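Local coordinates for YonK protein (Bacillus subtilis, PDB 2H4O), which is a prophage-derived protein of unknown function that assembles into an octamer, its subunits pairing partly through antiparallel strands from neighbouring chains, at the interface of chains A and B. Sequence-based numbering; all coordinates share one arbitrary frame. Chains: chain A/B, YonK protein.

The interface of chains A and B. Residues chain A 53-57; chain B 3-6.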
ATOM      1  N   GLU A  53       5.209  13.647 -11.348  1.00 45.36           N
ATOM      2  CA  GLU A  53       4.715  14.970 -11.635  1.00 48.09           C
ATOM      3  C   GLU A  53       3.235  14.804 -11.866  1.00 50.64           C
ATOM      4  O   GLU A  53       2.851  14.139 -12.803  1.00 51.66           O
ATOM      5  CB  GLU A  53       5.332  15.510 -12.901  1.00 48.67           C
ATOM      6  CG  GLU A  53       4.664  16.809 -13.334  1.00 54.79           C
ATOM      7  CD  GLU A  53       4.854  17.136 -14.812  1.00 57.83           C
ATOM      8  OE1 GLU A  53       4.374  18.211 -15.242  1.00 58.80           O
ATOM      9  OE2 GLU A  53       5.469  16.319 -15.548  1.00 59.73           O
ATOM     10  N   GLU A  54       2.390  15.382 -11.025  1.00 53.28           N
ATOM     11  CA  GLU A  54       0.962  15.247 -11.239  1.00 55.60           C
ATOM     12  C   GLU A  54       0.260  16.593 -11.491  1.00 56.18           C
ATOM     13  O   GLU A  54       0.488  17.549 -10.793  1.00 56.70           O
ATOM     14  CB  GLU A  54       0.345  14.482 -10.065  1.00 56.04           C
ATOM     15  CG  GLU A  54       0.766  14.931  -8.688  1.00 58.96           C
ATOM     16  CD  GLU A  54      -0.046  14.274  -7.576  1.00 60.93           C
ATOM     17  OE1 GLU A  54       0.193  13.074  -7.301  1.00 60.21           O
ATOM     18  OE2 GLU A  54      -0.931  14.971  -6.997  1.00 61.64           O
ATOM     19  N   ASN A  55      -0.581  16.670 -12.508  1.00 57.50           N
ATOM     20  CA  ASN A  55      -1.270  17.907 -12.824  1.00 59.22           C
ATOM     21  C   ASN A  55      -2.762  17.709 -12.743  1.00 60.73           C
ATOM     22  O   ASN A  55      -3.228  16.651 -12.344  1.00 60.91           O
ATOM     23  CB  ASN A  55      -0.909  18.339 -14.223  1.00 60.88           C
ATOM     24  CG  ASN A  55       0.571  18.182 -14.503  1.00 64.46           C
ATOM     25  OD1 ASN A  55       1.396  18.883 -13.913  1.00 66.35           O
ATOM     26  ND2 ASN A  55       0.922  17.248 -15.394  1.00 64.57           N
ATOM     27  N   GLU A  56      -3.514  18.729 -13.143  1.00 62.01           N
ATOM     28  CA  GLU A  56      -4.979  18.688 -13.100  1.00 62.42           C
ATOM     29  C   GLU A  56      -5.540  18.202 -14.422  1.00 62.73           C
ATOM     30  O   GLU A  56      -4.870  18.256 -15.456  1.00 62.28           O
ATOM     31  CB  GLU A  56      -5.524  20.072 -12.836  1.00 63.88           C
ATOM     32  CG  GLU A  56      -5.192  20.632 -11.492  1.00 66.41           C
ATOM     33  CD  GLU A  56      -6.082  20.053 -10.428  1.00 68.64           C
ATOM     34  OE1 GLU A  56      -6.099  20.585  -9.282  1.00 68.75           O
ATOM     35  OE2 GLU A  56      -6.778  19.056 -10.757  1.00 71.59           O
ATOM     36  N   LEU A  57      -6.778  17.735 -14.396  1.00 62.80           N
ATOM     37  CA  LEU A  57      -7.390  17.241 -15.614  1.00 63.11           C
ATOM     38  C   LEU A  57      -8.086  18.353 -16.366  1.00 64.33           C
ATOM     39  O   LEU A  57      -8.864  19.111 -15.776  1.00 64.68           O
ATOM     40  CB  LEU A  57      -8.434  16.160 -15.312  1.00 61.35           C
ATOM     41  CG  LEU A  57      -7.997  14.736 -15.038  1.00 60.05           C
ATOM     42  CD1 LEU A  57      -9.225  13.836 -14.994  1.00 59.91           C
ATOM     43  CD2 LEU A  57      -7.049  14.299 -16.123  1.00 60.72           C
TER
ATOM     44  N   SER B   3      -9.462  14.218  -9.209  1.00 55.26           N
ATOM     45  CA  SER B   3      -9.127  13.771 -10.538  1.00 54.32           C
ATOM     46  C   SER B   3      -7.799  14.424 -10.926  1.00 53.80           C
ATOM     47  O   SER B   3      -7.581  15.596 -10.662  1.00 54.20           O
ATOM     48  CB  SER B   3     -10.236  14.196 -11.485  1.00 55.34           C
ATOM     49  OG  SER B   3     -11.485  13.895 -10.889  1.00 56.79           O
ATOM     50  N   LYS B   4      -6.913  13.662 -11.552  1.00 52.55           N
ATOM     51  CA  LYS B   4      -5.642  14.196 -11.945  1.00 50.94           C
ATOM     52  C   LYS B   4      -4.942  13.331 -12.963  1.00 50.29           C
ATOM     53  O   LYS B   4      -5.298  12.180 -13.182  1.00 48.30           O
ATOM     54  CB  LYS B   4      -4.762  14.334 -10.713  1.00 51.80           C
ATOM     55  CG  LYS B   4      -4.613  13.076  -9.924  1.00 53.78           C
ATOM     56  CD  LYS B   4      -3.520  13.218  -8.893  1.00 55.47           C
ATOM     57  CE  LYS B   4      -3.620  12.102  -7.845  1.00 57.31           C
ATOM     58  NZ  LYS B   4      -2.353  11.869  -7.080  1.00 57.19           N
ATOM     59  N   LYS B   5      -3.926  13.918 -13.578  1.00 50.39           N
ATOM     60  CA  LYS B   5      -3.079  13.250 -14.554  1.00 49.99           C
ATOM     61  C   LYS B   5      -1.718  13.047 -13.856  1.00 48.82           C
ATOM     62  O   LYS B   5      -1.103  13.980 -13.385  1.00 49.76           O
ATOM     63  CB  LYS B   5      -2.903  14.150 -15.781  1.00 49.57           C
ATOM     64  CG  LYS B   5      -2.001  13.580 -16.870  1.00 52.94           C
ATOM     65  CD  LYS B   5      -1.545  14.648 -17.861  1.00 55.00           C
ATOM     66  CE  LYS B   5      -2.712  15.437 -18.418  1.00 58.46           C
ATOM     67  NZ  LYS B   5      -2.265  16.735 -19.034  1.00 60.71           N
ATOM     68  N   VAL B   6      -1.258  11.820 -13.760  1.00 48.18           N
ATOM     69  CA  VAL B   6       0.022  11.583 -13.144  1.00 47.51           C
ATOM     70  C   VAL B   6       1.011  11.098 -14.210  1.00 48.59           C
ATOM     71  O   VAL B   6       0.635  10.417 -15.152  1.00 49.04           O
ATOM     72  CB  VAL B   6      -0.111  10.576 -12.006  1.00 45.52           C
ATOM     73  CG2 VAL B   6       1.220  10.079 -11.632  1.00 45.27           C
TER
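Strand 46-55 of chain A and strand 4-12 of chain B run antiparallel, joined by reciprocal backbone bonds between A:Asn55 and B:Lys5, so that a beta sheet of this YonK-family octamer continues from one subunit into the next. The interface is two-fold symmetric, and every contact recurs with A and B exchanged. The amide N of A:Asn55 lies 2.9 Å from the carbonyl O of B:Lys5, in the carbonyl plane and at a C=O...N angle of 158°. In return, B:Lys5 N reaches A:Asn55 O at 3.1 Å, but from above the carbonyl plane.

Beside this pair, A:Glu54 and B:Lys4 cross obliquely and close a salt bridge. Both hold CG in the crowded position between the backbone N and the carbonyl carbon (chi1 47° and 54°), and both chains then extend, bringing the end of B:Lys4, with its amine nitrogen NZ, obliquely across one face of the A:Glu54 carboxylate. B:Lys4 NZ donates to A:Glu54 OE1 at 2.8 Å, meeting it from above the carboxylate plane; A:Glu54 OE2 lies farther from NZ, at 3.4 Å. B:Lys4 CD lies over the same face, 3.9 Å from A:Glu54 CD.

Past the strand end, A:Leu57 keeps CG anti to its carbonyl carbon and spreads its branches along the chain B backbone. A:Leu57 CD1 touches B:Ser3 CB at 3.7 Å. A:Leu57 CG packs 3.9 Å from B:Lys4 CA, and CD2 rests by the B:Lys4 carbonyl carbon.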